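Local structure of putative monooxygenase (Fusobacterium nucleatum subsp. nucleatum, 3MCS) at residues Y11-K16 against T54-V59; E28-K33 against Q75-F80; A115-I120 against C163-Y168. The protein is uncharacterised but probably acts as a monooxygenase of unknown substrate. All blocks are in the same frame, centred on the assembly; numbering follows the deposited sequence.

How the contacts relate
From the N terminus, strand 7-15 brings in the first half of contact 1 and helix 20-37 the first half of contact 2. Strand 55-62 then returns to 11-16 and closes contact 1. Helix 75-87 comes back to 28-33 and closes contact 2. The segments of these two contacts alternate, so their loops cross. I58 CD1 touches F80 CZ, where the helix pair meets the sheet. Contact 3 follows in series, in the second half of the chain, and joins strands 114-122 and 161-168. It does not touch contact 2. It meets contact 1 through V59 against F165 and Y57 against Y117, where the two ferredoxin-like halves face each other.

Contact 1: Y11-K16 against T54-V59; sequences YDFEVK and TTSYIV
Strands 7-15 and 55-62 run antiparallel here, as the first and third strands of a ferredoxin-like half. This is consistent with the dimeric alpha/beta barrel family. Y11 and F13 form hydrogen-bonded pairs with I58 and S56. D12 and E14 form non-hydrogen-bonded pairs with Y57 and T55. Each hydrogen-bonded pair is closed by two backbone bonds. The shortest is S56 N to F13 O at 2.7 Å, nearly along the C=O axis. V15 N extends the pairing to T54 O, with an N-H...O angle of 178°.

F13 carries the closest side-chain fit. Its CG sits in the crowded position between the backbone N and the carbonyl carbon (chi1 65°). From CB the ring turns back over S56. F13 CD2 lies 4.0 Å from S56 CB. Further out, F13 CE2 comes within 3.5 Å of S56 OG. At the tip, F13 CZ meets S56 CB at 3.7 Å. S56 CB thus sits over one ring face in a CH-pi contact. S56 OG is anti to its own backbone N and reaches the rim of the ring. A water bridges S56 OG and Y11 O through two weak bonds. On this side too, V15 CG2 meets T54 CG2 obliquely at 3.9 Å. L92 and A88 touch F13.

On the other face, D12 CB lies over the Y57 ring, 4.1 Å from its centroid.

The chemistry differs between the faces. Apolar F13, V15 and I58 share theirs with Y11, the S56 hydroxyl and a water. V15, S56 and I58 touch helix 20-37. The D12, E14 and Y57 face has more polar tips and is partly exposed.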
# COMPACT_ATOMS: atom_id res chain seq x y z
N TYR A 11 -4.19 -3.56 -5.47
CA TYR A 11 -5.43 -3.77 -6.22
C TYR A 11 -6.51 -2.79 -5.77
O TYR A 11 -6.69 -2.58 -4.58
CB TYR A 11 -5.94 -5.18 -5.96
CG TYR A 11 -4.95 -6.23 -6.33
CD1 TYR A 11 -4.85 -6.69 -7.63
CD2 TYR A 11 -4.11 -6.80 -5.37
CE1 TYR A 11 -3.92 -7.67 -7.98
CE2 TYR A 11 -3.20 -7.78 -5.71
CZ TYR A 11 -3.11 -8.20 -7.02
OH TYR A 11 -2.20 -9.16 -7.37
N ASP A 12 -7.25 -2.20 -6.71
CA ASP A 12 -8.36 -1.34 -6.33
C ASP A 12 -9.61 -1.55 -7.19
O ASP A 12 -9.52 -1.96 -8.34
CB ASP A 12 -7.93 0.13 -6.34
CG ASP A 12 -7.90 0.74 -7.71
OD1 ASP A 12 -8.97 1.13 -8.25
OD2 ASP A 12 -6.78 0.90 -8.22
N PHE A 13 -10.78 -1.30 -6.63
CA PHE A 13 -12.01 -1.42 -7.42
C PHE A 13 -13.15 -0.72 -6.73
O PHE A 13 -13.14 -0.55 -5.51
CB PHE A 13 -12.39 -2.87 -7.71
CG PHE A 13 -12.74 -3.68 -6.50
CD1 PHE A 13 -14.03 -3.72 -6.03
CD2 PHE A 13 -11.78 -4.45 -5.87
CE1 PHE A 13 -14.35 -4.49 -4.92
CE2 PHE A 13 -12.10 -5.22 -4.77
CZ PHE A 13 -13.39 -5.23 -4.29
N GLU A 14 -14.15 -0.35 -7.53
CA GLU A 14 -15.32 0.35 -7.04
C GLU A 14 -16.32 -0.65 -6.47
O GLU A 14 -16.62 -1.67 -7.11
CB GLU A 14 -15.94 1.15 -8.16
CG GLU A 14 -17.12 1.96 -7.75
CD GLU A 14 -17.63 2.82 -8.85
OE1 GLU A 14 -16.88 3.03 -9.83
OE2 GLU A 14 -18.78 3.29 -8.73
N VAL A 15 -16.85 -0.38 -5.28
CA VAL A 15 -17.80 -1.28 -4.62
C VAL A 15 -19.24 -0.93 -5.00
O VAL A 15 -19.61 0.24 -5.02
CB VAL A 15 -17.63 -1.27 -3.07
CG1 VAL A 15 -18.52 -2.29 -2.41
CG2 VAL A 15 -16.19 -1.54 -2.67
N LYS A 16 -20.04 -1.94 -5.32
CA LYS A 16 -21.44 -1.71 -5.64
C LYS A 16 -22.17 -0.96 -4.51
O LYS A 16 -21.86 -1.13 -3.32
CB LYS A 16 -22.17 -3.02 -5.93
CG LYS A 16 -21.84 -3.67 -7.25
CD LYS A 16 -22.83 -4.77 -7.62
CE LYS A 16 -22.47 -5.42 -8.95
NZ LYS A 16 -23.44 -6.47 -9.37
N THR A 54 -17.46 4.56 -3.14
CA THR A 54 -16.64 3.68 -2.32
C THR A 54 -15.66 2.85 -3.16
O THR A 54 -16.09 2.09 -4.02
CB THR A 54 -17.54 2.73 -1.51
OG1 THR A 54 -18.39 3.50 -0.65
CG2 THR A 54 -16.69 1.75 -0.67
N THR A 55 -14.37 3.00 -2.89
CA THR A 55 -13.33 2.25 -3.60
C THR A 55 -12.55 1.33 -2.66
O THR A 55 -12.10 1.75 -1.60
CB THR A 55 -12.29 3.20 -4.26
OG1 THR A 55 -12.92 4.01 -5.25
CG2 THR A 55 -11.16 2.40 -4.91
N SER A 56 -12.39 0.08 -3.04
CA SER A 56 -11.59 -0.86 -2.27
C SER A 56 -10.10 -0.78 -2.64
O SER A 56 -9.75 -0.69 -3.81
CB SER A 56 -12.05 -2.28 -2.55
OG SER A 56 -11.13 -3.25 -2.05
N TYR A 57 -9.22 -0.78 -1.65
CA TYR A 57 -7.77 -0.89 -1.93
C TYR A 57 -7.28 -2.04 -1.12
O TYR A 57 -7.65 -2.19 0.03
CB TYR A 57 -6.96 0.32 -1.51
CG TYR A 57 -7.10 1.53 -2.38
CD1 TYR A 57 -8.08 2.49 -2.12
CD2 TYR A 57 -6.21 1.76 -3.42
CE1 TYR A 57 -8.21 3.62 -2.91
CE2 TYR A 57 -6.32 2.90 -4.21
CZ TYR A 57 -7.32 3.82 -3.95
OH TYR A 57 -7.44 4.94 -4.73
N ILE A 58 -6.44 -2.87 -1.73
CA ILE A 58 -5.84 -3.98 -1.03
C ILE A 58 -4.38 -3.99 -1.47
O ILE A 58 -4.10 -4.12 -2.65
CB ILE A 58 -6.51 -5.34 -1.35
CG1 ILE A 58 -8.02 -5.29 -1.13
CG2 ILE A 58 -5.95 -6.43 -0.48
CD1 ILE A 58 -8.73 -6.62 -1.39
N VAL A 59 -3.48 -3.77 -0.52
CA VAL A 59 -2.05 -3.82 -0.75
C VAL A 59 -1.63 -5.22 -0.35
O VAL A 59 -1.89 -5.65 0.75
CB VAL A 59 -1.33 -2.77 0.10
CG1 VAL A 59 0.18 -2.83 -0.11
CG2 VAL A 59 -1.88 -1.40 -0.23
O HOH W 1 -9.07 -4.44 -4.38

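Contact 2: E28-K33 against Q75-F80; sequences EDYVNK and QASKDF
Q75 begins the second segment at the outer side of the helix pair. Its chain bends at chi2 (66°), and Q75 NE2 bonds D79 OD1 one turn on, at 2.9 Å and from above the carboxylate plane. Q75 CB meets K33 CE at 3.8 Å. The K33 chain crosses obliquely here, extended as far as CE and then bent at chi4. K33 CD lies 4.0 Å from A76 CA. A76 has a small side chain facing the other helix, and A76 CA lies 5.5 Å from Y30 CA. S77 follows at the edge of the Y30 ring, with S77 CA 3.7 Å from Y30 CE1. D79 OD2 stays 6.2 Å from K33 NZ, so any attraction between them is probably modest.

F80 ends the segment with the main contact. Its ring and that of Y30 form an offset stack, centroids 4.4 Å apart and planes at 13°. In both residues CG is anti to the backbone N. F80 CD2 lies over the centre of the Y30 ring, and F80 CB meets Y30 CD1 at 3.5 Å.

Y30 OH is hydrogen-bonded to E60 of strand 55-62 and to H71 of helix 65-73. The two short segments run antiparallel, at 169°. They belong to the helix pair on one face of the first ferredoxin-like half's sheet, and E28 and V31 touch strand 194-209.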
# COMPACT_ATOMS: atom_id res chain seq x y z
N GLU A 28 -12.47 -9.35 4.79
CA GLU A 28 -11.97 -9.82 6.09
C GLU A 28 -11.56 -11.30 6.00
O GLU A 28 -10.45 -11.66 6.40
CB GLU A 28 -13.00 -9.62 7.21
CG GLU A 28 -13.13 -8.18 7.70
CD GLU A 28 -14.24 -7.97 8.75
OE1 GLU A 28 -14.88 -8.96 9.19
OE2 GLU A 28 -14.46 -6.80 9.13
N ASP A 29 -12.46 -12.14 5.49
CA ASP A 29 -12.17 -13.56 5.33
C ASP A 29 -10.90 -13.76 4.50
O ASP A 29 -10.04 -14.55 4.85
CB ASP A 29 -13.32 -14.31 4.64
CG ASP A 29 -14.60 -14.34 5.46
OD1 ASP A 29 -14.61 -13.77 6.58
OD2 ASP A 29 -15.61 -14.92 4.95
N TYR A 30 -10.78 -13.02 3.40
CA TYR A 30 -9.65 -13.20 2.49
C TYR A 30 -8.34 -12.90 3.17
O TYR A 30 -7.38 -13.68 3.08
CB TYR A 30 -9.86 -12.34 1.25
CG TYR A 30 -8.72 -12.24 0.28
CD1 TYR A 30 -8.30 -13.33 -0.44
CD2 TYR A 30 -8.12 -11.02 0.01
CE1 TYR A 30 -7.26 -13.23 -1.35
CE2 TYR A 30 -7.09 -10.90 -0.90
CZ TYR A 30 -6.66 -12.01 -1.58
OH TYR A 30 -5.64 -11.93 -2.50
N VAL A 31 -8.31 -11.78 3.88
CA VAL A 31 -7.08 -11.36 4.57
C VAL A 31 -6.74 -12.33 5.68
O VAL A 31 -5.57 -12.73 5.81
CB VAL A 31 -7.19 -9.89 5.09
CG1 VAL A 31 -6.02 -9.55 5.94
CG2 VAL A 31 -7.30 -8.92 3.93
N ASN A 32 -7.75 -12.75 6.44
CA ASN A 32 -7.55 -13.68 7.57
C ASN A 32 -7.17 -15.10 7.17
O ASN A 32 -6.41 -15.75 7.86
CB ASN A 32 -8.78 -13.74 8.48
CG ASN A 32 -8.97 -12.48 9.34
OD1 ASN A 32 -8.03 -11.71 9.56
ND2 ASN A 32 -10.18 -12.29 9.83
N LYS A 33 -7.72 -15.59 6.06
CA LYS A 33 -7.45 -16.96 5.63
C LYS A 33 -6.11 -17.01 4.92
O LYS A 33 -5.40 -18.00 5.03
CB LYS A 33 -8.58 -17.55 4.76
CG LYS A 33 -8.34 -19.04 4.39
CD LYS A 33 -9.45 -19.64 3.50
CE LYS A 33 -9.21 -21.14 3.18
NZ LYS A 33 -9.21 -22.02 4.39
N GLN A 75 -6.81 -21.59 -1.80
CA GLN A 75 -8.24 -21.44 -1.50
C GLN A 75 -8.69 -20.02 -1.17
O GLN A 75 -9.73 -19.60 -1.66
CB GLN A 75 -8.68 -22.39 -0.36
CG GLN A 75 -10.20 -22.64 -0.31
CD GLN A 75 -10.69 -23.40 -1.53
OE1 GLN A 75 -10.30 -24.55 -1.76
NE2 GLN A 75 -11.55 -22.76 -2.33
N ALA A 76 -7.93 -19.28 -0.37
CA ALA A 76 -8.35 -17.93 -0.00
C ALA A 76 -8.71 -17.10 -1.22
O ALA A 76 -9.83 -16.57 -1.31
CB ALA A 76 -7.28 -17.21 0.80
N SER A 77 -7.77 -17.03 -2.16
CA SER A 77 -7.91 -16.24 -3.38
C SER A 77 -9.01 -16.78 -4.29
O SER A 77 -9.79 -16.00 -4.83
CB SER A 77 -6.58 -16.21 -4.13
OG SER A 77 -6.60 -15.36 -5.25
N LYS A 78 -9.08 -18.09 -4.44
CA LYS A 78 -10.14 -18.68 -5.29
C LYS A 78 -11.54 -18.30 -4.76
O LYS A 78 -12.48 -18.06 -5.54
CB LYS A 78 -10.01 -20.21 -5.41
N ASP A 79 -11.69 -18.22 -3.44
CA ASP A 79 -12.97 -17.85 -2.86
C ASP A 79 -13.28 -16.38 -3.07
O ASP A 79 -14.39 -16.02 -3.47
CB ASP A 79 -13.02 -18.21 -1.38
CG ASP A 79 -13.18 -19.69 -1.16
OD1 ASP A 79 -13.28 -20.39 -2.19
OD2 ASP A 79 -13.22 -20.15 0.01
N PHE A 80 -12.28 -15.54 -2.84
CA PHE A 80 -12.43 -14.09 -2.99
C PHE A 80 -12.67 -13.69 -4.43
O PHE A 80 -13.60 -12.96 -4.70
CB PHE A 80 -11.21 -13.39 -2.42
CG PHE A 80 -11.34 -11.90 -2.36
CD1 PHE A 80 -12.35 -11.31 -1.61
CD2 PHE A 80 -10.41 -11.10 -2.98
CE1 PHE A 80 -12.46 -9.94 -1.52
CE2 PHE A 80 -10.52 -9.72 -2.90
CZ PHE A 80 -11.55 -9.14 -2.16

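Contact 3: A115-I120 against C163-Y168; sequences AVYTVI and CLFEVY
Side chains alternate between two faces along this antiparallel strand pair. These are the first and third strands of the second ferredoxin-like half, consistent with the dimeric alpha/beta barrel family. A115, Y117, V119, C163, F165 and V167 lie on one face. V116, T118, L164 and E166 lie on the other.

Y117 is the largest bump of its strand on the first face. Its CG is anti to the backbone N (chi1 -178°), and the ring leans across the partner strand toward C163. Y117 CD1 lies 4.1 Å from F165 CB, which sits at the ring edge. Y117 OH ends 3.5 Å from C163 SG. The tyrosine therefore fits between the small C163 and the base of F165. F165 leans the other way, toward A115, and F165 CD1 comes 3.6 Å from V116 O. A115 CB lies beside the F165 ring, 4.3 Å from F165 CE1. F45 meets the F165 ring edge-to-face.

On the other face E166 CG takes the crowded position (chi1 47°). This brings E166 CG to 4.1 Å from V116 CB. The carboxylate is gripped on both oxygens. Y168 OH donates to E166 OE1 at 2.5 Å, from above the carboxylate plane. A water donates to E166 OE2 and to L164 O, and accepts from T118 OG1. L164 lies beside a bound acetate, probably from the crystallisation liquor, and touches V138 of helix 127-143.

Four backbone bonds close the V116-E166 and T118-L164 pairs. The chemistry is split by face. The aromatic and aliphatic face lies toward the first half of the molecule. The other keeps a buried acid, whose charge is probably eased by the tyrosine and the water.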
# COMPACT_ATOMS: atom_id res chain seq x y z
N ALA A 115 -4.05 4.73 7.69
CA ALA A 115 -3.38 4.38 6.47
C ALA A 115 -3.56 5.44 5.38
O ALA A 115 -4.63 6.04 5.27
CB ALA A 115 -3.92 3.05 5.99
N VAL A 116 -2.51 5.66 4.58
CA VAL A 116 -2.52 6.63 3.49
C VAL A 116 -1.86 6.03 2.27
O VAL A 116 -0.92 5.25 2.41
CB VAL A 116 -1.72 7.87 3.83
CG1 VAL A 116 -1.91 8.91 2.77
CG2 VAL A 116 -2.17 8.42 5.17
N TYR A 117 -2.39 6.34 1.08
CA TYR A 117 -1.80 5.86 -0.18
C TYR A 117 -1.65 7.01 -1.15
O TYR A 117 -2.63 7.65 -1.54
CB TYR A 117 -2.64 4.74 -0.79
CG TYR A 117 -2.07 4.17 -2.06
CD1 TYR A 117 -0.88 3.49 -2.08
CD2 TYR A 117 -2.79 4.24 -3.26
CE1 TYR A 117 -0.36 2.94 -3.28
CE2 TYR A 117 -2.30 3.70 -4.46
CZ TYR A 117 -1.09 3.05 -4.47
OH TYR A 117 -0.65 2.52 -5.68
N THR A 118 -0.42 7.24 -1.56
CA THR A 118 -0.09 8.31 -2.44
C THR A 118 0.51 7.78 -3.74
O THR A 118 1.28 6.83 -3.71
CB THR A 118 0.94 9.20 -1.74
OG1 THR A 118 0.41 9.66 -0.49
CG2 THR A 118 1.36 10.39 -2.62
N VAL A 119 0.13 8.39 -4.87
CA VAL A 119 0.71 8.11 -6.19
C VAL A 119 1.27 9.43 -6.75
O VAL A 119 0.56 10.42 -6.81
CB VAL A 119 -0.29 7.54 -7.18
CG1 VAL A 119 0.37 7.35 -8.54
CG2 VAL A 119 -0.87 6.21 -6.65
N ILE A 120 2.54 9.43 -7.17
CA ILE A 120 3.21 10.65 -7.60
C ILE A 120 3.80 10.50 -8.99
O ILE A 120 4.71 9.72 -9.18
CB ILE A 120 4.36 11.00 -6.66
CG1 ILE A 120 3.94 10.85 -5.19
CG2 ILE A 120 4.88 12.40 -6.95
CD1 ILE A 120 5.05 11.17 -4.18
N CYS A 163 4.76 5.08 -5.98
CA CYS A 163 3.63 4.68 -5.14
C CYS A 163 4.08 4.50 -3.72
O CYS A 163 4.98 3.69 -3.47
CB CYS A 163 3.06 3.34 -5.60
SG CYS A 163 2.40 3.36 -7.29
N LEU A 164 3.42 5.21 -2.80
CA LEU A 164 3.77 5.17 -1.38
C LEU A 164 2.60 4.76 -0.49
O LEU A 164 1.61 5.48 -0.40
CB LEU A 164 4.29 6.53 -0.92
CG LEU A 164 4.77 6.56 0.52
CD1 LEU A 164 5.94 5.59 0.67
CD2 LEU A 164 5.16 7.98 1.00
N PHE A 165 2.73 3.62 0.17
CA PHE A 165 1.75 3.15 1.13
C PHE A 165 2.37 3.26 2.49
O PHE A 165 3.49 2.82 2.68
CB PHE A 165 1.37 1.70 0.89
CG PHE A 165 0.32 1.18 1.84
CD1 PHE A 165 -0.97 1.72 1.83
CD2 PHE A 165 0.59 0.13 2.71
CE1 PHE A 165 -1.95 1.24 2.68
CE2 PHE A 165 -0.40 -0.37 3.56
CZ PHE A 165 -1.67 0.20 3.56
N GLU A 166 1.65 3.85 3.43
CA GLU A 166 2.18 4.05 4.77
C GLU A 166 1.11 3.93 5.83
O GLU A 166 0.01 4.41 5.66
CB GLU A 166 2.92 5.41 4.84
CG GLU A 166 2.16 6.58 4.24
CD GLU A 166 2.99 7.87 4.18
OE1 GLU A 166 4.11 7.93 4.75
OE2 GLU A 166 2.49 8.84 3.54
N VAL A 167 1.45 3.27 6.93
CA VAL A 167 0.54 3.07 8.04
C VAL A 167 1.15 3.70 9.29
O VAL A 167 2.34 3.59 9.50
CB VAL A 167 0.28 1.58 8.25
CG1 VAL A 167 -0.65 1.36 9.41
CG2 VAL A 167 -0.30 0.96 6.95
N TYR A 168 0.32 4.39 10.09
CA TYR A 168 0.71 5.09 11.32
C TYR A 168 -0.10 4.58 12.52
O TYR A 168 -1.21 4.05 12.35
CB TYR A 168 0.53 6.60 11.15
CG TYR A 168 1.42 7.21 10.09
CD1 TYR A 168 1.06 7.17 8.76
CD2 TYR A 168 2.63 7.81 10.42
CE1 TYR A 168 1.87 7.68 7.77
CE2 TYR A 168 3.46 8.36 9.43
CZ TYR A 168 3.07 8.28 8.10
OH TYR A 168 3.87 8.82 7.10
O HOH W 2 1.11 7.73 1.18